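Side-chain contacts in phosphoserine phosphatase RsbX (Bacillus subtilis, PDB 3W42), which dephosphorylates phosphoserine in the stressosome protein RsbS and so acts as a negative regulator of sigma-B in the general stress response: residues A143-E146 against K147-F151; N178-K181 against M182-T185; Q80-K83 against N84-G87. All coordinates share one frame; numbering follows the deposited sequence.

Contact 1. Residues A143-E146 against K147-F151; sequences ATYE and KGSKF
Ser149 OG lies obliquely to the Tyr145 ring; the closest approach is made by Tyr145 CB, 3.8 Å from Ser149 OG. With CG placed between backbone N and carbonyl carbon (chi1 67°), the ring packs among Ile95, Phe97, Arg100 and Leu198. The second flat group is the carbonyl of Glu146, whose oxygen takes two hydrogen bonds from one residue. Ser149 OG donates in the carbonyl plane, on a lone pair, and at 2.7 Å from Glu146 O makes the shorter of the two. Ser149 N lies 3.1 Å from Glu146 O and is tilted 24° from that plane. This N-H bond closes a type II beta turn from Glu146 to Ser149, with Gly148 at its third position supplying the positive phi (97°). The turn carries the chain from strand 140-144, at an edge of the five-stranded sheet, to strand 150-154 in the six-stranded one, so it spans the two layers of the PP2C-type sandwich. A water bridges the two ends of the turn: it accepts from Glu146 N at 2.9 Å and donates to Ser149 OG at 2.7 Å. The buried serine hydroxyl thus gives its proton to Glu146 O while receiving one from the water. The backbones of Gly148 and Ser149 are meanwhile tied to Leu198 on strand 191-198.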
loop_
_atom_site.group_PDB
_atom_site.type_symbol
_atom_site.label_atom_id
_atom_site.label_comp_id
_atom_site.label_asym_id
_atom_site.label_seq_id
_atom_site.Cartn_x
_atom_site.Cartn_y
_atom_site.Cartn_z
ATOM N N ALA A 143 4.274 -11.799 10.269
ATOM C CA ALA A 143 5.454 -12.525 9.911
ATOM C C ALA A 143 6.692 -11.728 10.236
ATOM O O ALA A 143 6.686 -10.531 10.314
ATOM C CB ALA A 143 5.420 -12.936 8.456
ATOM N N THR A 144 7.813 -12.440 10.312
ATOM C CA THR A 144 9.143 -11.841 10.437
ATOM C C THR A 144 9.720 -11.648 9.055
ATOM O O THR A 144 9.589 -12.511 8.202
ATOM C CB THR A 144 10.006 -12.808 11.278
ATOM O OG1 THR A 144 9.344 -12.976 12.536
ATOM C CG2 THR A 144 11.418 -12.321 11.523
ATOM N N TYR A 145 10.404 -10.567 8.807
ATOM C CA TYR A 145 11.155 -10.330 7.587
ATOM C C TYR A 145 12.648 -10.417 7.913
ATOM O O TYR A 145 13.090 -10.117 8.987
ATOM C CB TYR A 145 10.797 -9.012 6.871
ATOM C CG TYR A 145 11.171 -7.781 7.633
ATOM C CD1 TYR A 145 12.412 -7.187 7.507
ATOM C CD2 TYR A 145 10.263 -7.180 8.490
ATOM C CE1 TYR A 145 12.753 -6.064 8.172
ATOM C CE2 TYR A 145 10.641 -6.021 9.231
ATOM C CZ TYR A 145 11.842 -5.456 9.053
ATOM O OH TYR A 145 12.148 -4.315 9.746
ATOM N N GLU A 146 13.427 -10.739 6.919
ATOM C CA GLU A 146 14.891 -10.721 6.980
ATOM C C GLU A 146 15.469 -9.432 6.476
ATOM O O GLU A 146 14.891 -8.765 5.590
ATOM C CB GLU A 146 15.511 -11.871 6.224
ATOM C CG GLU A 146 15.153 -13.199 6.818
ATOM C CD GLU A 146 15.971 -14.330 6.357
ATOM O OE1 GLU A 146 15.635 -14.748 5.225
ATOM O OE2 GLU A 146 16.800 -14.892 7.121
ATOM N N LYS A 147 16.591 -9.036 7.056
ATOM C CA LYS A 147 17.264 -7.868 6.571
ATOM C C LYS A 147 17.473 -7.964 5.043
ATOM O O LYS A 147 17.796 -9.001 4.479
ATOM C CB LYS A 147 18.572 -7.579 7.305
ATOM C CG LYS A 147 19.630 -8.636 7.156
ATOM C CD LYS A 147 20.982 -8.131 7.712
ATOM C CE LYS A 147 22.072 -9.211 7.750
ATOM N NZ LYS A 147 21.789 -10.300 8.651
ATOM N N GLY A 148 17.260 -6.836 4.347
ATOM C CA GLY A 148 17.395 -6.801 2.932
ATOM C C GLY A 148 16.106 -6.962 2.157
ATOM O O GLY A 148 16.113 -6.825 0.925
ATOM N N SER A 149 15.035 -7.302 2.830
ATOM C CA SER A 149 13.737 -7.437 2.173
ATOM C C SER A 149 13.299 -6.163 1.504
ATOM O O SER A 149 13.592 -5.063 1.987
ATOM C CB SER A 149 12.685 -7.894 3.186
ATOM O OG SER A 149 12.970 -9.190 3.705
ATOM N N LYS A 150 12.591 -6.304 0.383
ATOM C CA LYS A 150 12.088 -5.185 -0.397
ATOM C C LYS A 150 10.600 -5.441 -0.694
ATOM O O LYS A 150 10.244 -6.593 -0.996
ATOM C CB LYS A 150 12.858 -5.028 -1.708
ATOM C CG LYS A 150 14.272 -4.573 -1.507
ATOM C CD LYS A 150 15.217 -4.708 -2.672
ATOM C CE LYS A 150 15.756 -6.137 -2.762
ATOM N NZ LYS A 150 16.535 -6.376 -3.949
ATOM N N PHE A 151 9.758 -4.427 -0.641
ATOM C CA PHE A 151 8.349 -4.620 -0.818
ATOM C C PHE A 151 7.725 -3.534 -1.685
ATOM O O PHE A 151 8.265 -2.417 -1.784
ATOM C CB PHE A 151 7.590 -4.797 0.474
ATOM C CG PHE A 151 7.507 -3.559 1.351
ATOM C CD1 PHE A 151 6.549 -2.606 1.118
ATOM C CD2 PHE A 151 8.397 -3.363 2.392
ATOM C CE1 PHE A 151 6.502 -1.422 1.973
ATOM C CE2 PHE A 151 8.304 -2.214 3.199
ATOM C CZ PHE A 151 7.370 -1.270 2.991
HETATM O O HOH W 1 12.080 -11.572 4.518
#

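Contact 2. Residues N178-K181 against M182-T185; sequences NSLK and MYTT
Lys181, Leu180 and Tyr183 carry most of this local contact, at the C-terminal end of helix 173-179, where the chain passes into a short 3-10 segment. Lys181 meets its partners mainly through its carbonyl. Thr184 OG1 donates to Lys181 O at 2.7 Å, in the carbonyl plane and on a lone pair, whereas Thr184 N reaches Lys181 O at 3.0 Å from well above that plane. The hydroxyl can do this because it sits between the backbone N and carbonyl carbon of Thr184 (chi1 70°), facing back along the chain. The lysine side chain crosses both threonines at about a right angle, and a bend at its last torsion leaves NZ 3.8 Å from the methyl carbon Thr185 CG2.

Leu180 and Tyr183 form the apolar half. Their side chains also cross nearly perpendicularly, Leu180 CD2 lying 4.1 Å from Tyr183 CD2, while Tyr183 N donates to Leu180 O at 3.0 Å. Met182 CG rests 3.5 Å above the plane of the Tyr183 ring, over its centre. Beyond the segments, Leu180 packs on Ile163 and His166 of helix 163-169, and both Leu180 and Tyr183 touch Val160. A water links Ser179 O to Met182 N. The chemistry implies that successive carbonyls are satisfied locally: Ser179 O by the water, Leu180 O by Tyr183 N, and Lys181 O by Thr184 N and OG1.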
loop_
_atom_site.group_PDB
_atom_site.type_symbol
_atom_site.label_atom_id
_atom_site.label_comp_id
_atom_site.label_asym_id
_atom_site.label_seq_id
_atom_site.Cartn_x
_atom_site.Cartn_y
_atom_site.Cartn_z
ATOM N N ASN A 178 12.412 3.335 -10.832
ATOM C CA ASN A 178 12.818 3.559 -12.199
ATOM C C ASN A 178 12.601 2.325 -13.054
ATOM O O ASN A 178 12.228 2.410 -14.248
ATOM C CB ASN A 178 14.237 4.090 -12.236
ATOM C CG ASN A 178 14.370 5.519 -11.728
ATOM O OD1 ASN A 178 15.487 5.912 -11.283
ATOM N ND2 ASN A 178 13.288 6.271 -11.709
ATOM N N SER A 179 12.792 1.136 -12.459
ATOM C CA SER A 179 12.572 -0.138 -13.146
ATOM C C SER A 179 11.141 -0.307 -13.627
ATOM O O SER A 179 10.886 -1.026 -14.616
ATOM C CB SER A 179 12.935 -1.256 -12.174
ATOM O OG SER A 179 12.906 -2.527 -12.736
ATOM N N LEU A 180 10.193 0.317 -12.940
ATOM C CA LEU A 180 8.766 0.249 -13.246
ATOM C C LEU A 180 8.281 1.323 -14.174
ATOM O O LEU A 180 7.089 1.361 -14.482
ATOM C CB LEU A 180 7.974 0.356 -11.899
ATOM C CG LEU A 180 8.181 -0.812 -10.912
ATOM C CD1 LEU A 180 7.566 -0.448 -9.569
ATOM C CD2 LEU A 180 7.676 -2.103 -11.420
ATOM N N LYS A 181 9.177 2.187 -14.677
ATOM C CA LYS A 181 8.713 3.369 -15.400
ATOM C C LYS A 181 7.865 2.988 -16.606
ATOM O O LYS A 181 6.896 3.738 -16.900
ATOM C CB LYS A 181 9.914 4.175 -15.851
ATOM C CG LYS A 181 9.513 5.315 -16.723
ATOM C CD LYS A 181 10.546 6.299 -17.043
ATOM C CE LYS A 181 9.894 7.489 -17.829
ATOM N NZ LYS A 181 9.511 7.165 -19.285
ATOM N N MET A 182 8.135 1.894 -17.324
ATOM C CA MET A 182 7.375 1.606 -18.522
ATOM C C MET A 182 5.914 1.408 -18.250
ATOM O O MET A 182 5.097 1.508 -19.150
ATOM C CB MET A 182 7.956 0.448 -19.283
ATOM C CG MET A 182 7.745 -0.917 -18.635
ATOM S SD MET A 182 7.825 -2.351 -19.701
ATOM C CE MET A 182 6.361 -2.055 -20.720
ATOM N N TYR A 183 5.526 1.063 -17.033
ATOM C CA TYR A 183 4.142 0.792 -16.636
ATOM C C TYR A 183 3.409 2.026 -16.208
ATOM O O TYR A 183 2.229 1.970 -15.862
ATOM C CB TYR A 183 4.149 -0.290 -15.528
ATOM C CG TYR A 183 4.965 -1.453 -15.843
ATOM C CD1 TYR A 183 4.620 -2.321 -16.842
ATOM C CD2 TYR A 183 6.155 -1.634 -15.182
ATOM C CE1 TYR A 183 5.388 -3.425 -17.169
ATOM C CE2 TYR A 183 6.998 -2.716 -15.476
ATOM C CZ TYR A 183 6.637 -3.563 -16.485
ATOM O OH TYR A 183 7.471 -4.638 -16.748
ATOM N N THR A 184 4.063 3.180 -16.214
ATOM C CA THR A 184 3.504 4.425 -15.698
ATOM C C THR A 184 3.158 5.414 -16.794
ATOM O O THR A 184 2.563 6.434 -16.509
ATOM C CB THR A 184 4.508 5.130 -14.754
ATOM O OG1 THR A 184 5.625 5.659 -15.487
ATOM C CG2 THR A 184 4.929 4.243 -13.569
ATOM N N THR A 185 3.527 5.130 -18.032
ATOM C CA THR A 185 3.399 6.080 -19.073
ATOM C C THR A 185 1.979 6.159 -19.685
ATOM O O THR A 185 1.553 7.192 -20.158
ATOM C CB THR A 185 4.481 5.850 -20.160
ATOM O OG1 THR A 185 4.409 4.501 -20.531
ATOM C CG2 THR A 185 5.845 6.160 -19.596
HETATM O O HOH W 2 10.554 0.172 -17.042
#

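Contact 3. Residues Q80-K83 against N84-G87; sequences QAMK and NKRG
Lys85 folds back over the turn to reach Ala81. CG lies anti to the carbonyl carbon (chi1 -66°), the chain then runs extended, and a single bend at the final torsion (chi4 59°) brings the ammonium group down onto the backbone. Lys85 NZ donates to Ala81 O at 2.8 Å, in the carbonyl plane, and the methylene Lys85 CD passes the same Ala81 O at 3.3 Å. The positive charge therefore sits by a carbonyl near the C-terminal end of helix 71-81, where the helix dipole would probably favour it.

Met82 takes a more compact form, bent at both chi2 and chi3. The folding sets Met82 SD 3.7 Å from Gly87 CA and turns the terminal methyl toward the lysine, with Met82 CE 4.2 Å from Lys85 CD. The thioether chain also packs on Ser55 and Leu131. The side chains of Lys83 and Asn84 lie side by side and point the same way, Lys83 CG being 4.1 Å from Asn84 OD1. Asn84 adopts a positive phi (70°), as the third position of a type II turn requires, and Lys85 N closes that turn on Met82 O at 2.9 Å. Gly87 is then held by Ser55 OG and the backbone of Leu46. This is a helix-to-strand connection, a type II beta turn with a lysine hydrogen-bonded to a carbonyl near the helix end, leading from helix 71-81 into strand 88-96 of the phosphatase sandwich.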
loop_
_atom_site.group_PDB
_atom_site.type_symbol
_atom_site.label_atom_id
_atom_site.label_comp_id
_atom_site.label_asym_id
_atom_site.label_seq_id
_atom_site.Cartn_x
_atom_site.Cartn_y
_atom_site.Cartn_z
ATOM N N GLN A 80 -16.183 0.925 8.639
ATOM C CA GLN A 80 -17.349 1.700 9.147
ATOM C C GLN A 80 -17.489 3.059 8.511
ATOM O O GLN A 80 -18.610 3.509 8.245
ATOM C CB GLN A 80 -17.263 1.845 10.678
ATOM C CG GLN A 80 -17.512 0.472 11.367
ATOM C CD GLN A 80 -17.715 0.567 12.794
ATOM O OE1 GLN A 80 -18.380 1.489 13.279
ATOM N NE2 GLN A 80 -17.138 -0.388 13.520
ATOM N N ALA A 81 -16.371 3.696 8.146
ATOM C CA ALA A 81 -16.406 4.988 7.466
ATOM C C ALA A 81 -16.915 4.884 6.006
ATOM O O ALA A 81 -17.271 5.886 5.443
ATOM C CB ALA A 81 -15.021 5.593 7.454
ATOM N N MET A 82 -16.949 3.681 5.446
ATOM C CA MET A 82 -17.416 3.502 4.089
ATOM C C MET A 82 -18.923 3.430 3.953
ATOM O O MET A 82 -19.460 3.537 2.852
ATOM C CB MET A 82 -16.781 2.281 3.419
ATOM C CG MET A 82 -15.279 2.341 3.324
ATOM S SD MET A 82 -14.603 3.711 2.359
ATOM C CE MET A 82 -14.176 4.878 3.675
ATOM N N LYS A 83 -19.634 3.260 5.091
ATOM C CA LYS A 83 -21.107 3.229 5.045
ATOM C C LYS A 83 -21.577 4.596 4.467
ATOM O O LYS A 83 -21.068 5.600 4.861
ATOM C CB LYS A 83 -21.663 2.975 6.412
ATOM C CG LYS A 83 -23.058 2.480 6.359
ATOM C CD LYS A 83 -23.621 2.062 7.712
ATOM C CE LYS A 83 -25.070 2.035 7.750
ATOM N NZ LYS A 83 -25.470 1.842 9.187
ATOM N N ASN A 84 -22.477 4.596 3.525
ATOM C CA ASN A 84 -22.919 5.870 2.912
ATOM C C ASN A 84 -21.891 6.533 2.043
ATOM O O ASN A 84 -22.173 7.661 1.583
ATOM C CB ASN A 84 -23.521 6.879 3.898
ATOM C CG ASN A 84 -24.579 6.248 4.756
ATOM O OD1 ASN A 84 -24.517 6.330 6.026
ATOM N ND2 ASN A 84 -25.554 5.551 4.125
ATOM N N LYS A 85 -20.823 5.834 1.681
ATOM C CA LYS A 85 -19.818 6.345 0.750
ATOM C C LYS A 85 -19.696 5.326 -0.386
ATOM O O LYS A 85 -20.279 4.226 -0.355
ATOM C CB LYS A 85 -18.466 6.565 1.461
ATOM C CG LYS A 85 -18.393 7.609 2.490
ATOM C CD LYS A 85 -16.980 7.950 2.940
ATOM C CE LYS A 85 -16.883 9.043 3.998
ATOM N NZ LYS A 85 -17.617 8.684 5.220
ATOM N N ARG A 86 -18.865 5.649 -1.359
ATOM C CA ARG A 86 -18.637 4.705 -2.464
ATOM C C ARG A 86 -17.994 3.394 -1.973
ATOM O O ARG A 86 -18.253 2.369 -2.555
ATOM C CB ARG A 86 -17.708 5.284 -3.517
ATOM C CG ARG A 86 -18.306 6.444 -4.361
ATOM C CD ARG A 86 -19.038 5.951 -5.566
ATOM N NE ARG A 86 -19.437 6.961 -6.533
ATOM C CZ ARG A 86 -20.691 7.412 -6.707
ATOM N NH1 ARG A 86 -21.721 7.075 -5.927
ATOM N NH2 ARG A 86 -20.901 8.208 -7.722
ATOM N N GLY A 87 -17.118 3.474 -0.983
ATOM C CA GLY A 87 -16.308 2.338 -0.618
ATOM C C GLY A 87 -14.951 2.458 -1.194
ATOM O O GLY A 87 -14.650 3.301 -2.022
#

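How the contacts relate
Along the chain contact 3 comes first, then contact 1, then contact 2, and none touches another. Contacts 1 and 2 have centres about 24 Å apart, with nearest atoms about 8 Å away; contact 3 lies about 33 and 32 Å from them, centre to centre, and on the opposite side of the chain's centre from contact 1. In the alpha-beta-beta-alpha sandwich, contact 3 feeds strand 88-96 of the five-stranded sheet, contact 1 passes between the sheets, and contact 2 precedes strand 191-198 of the six-stranded sheet. The side chain of Tyr183 is about 13 Å, and Gly87 about 12 Å, from the manganese bound by Asp44, Asp156 and Asp189; contacts 2 and 3 include none of these aspartates.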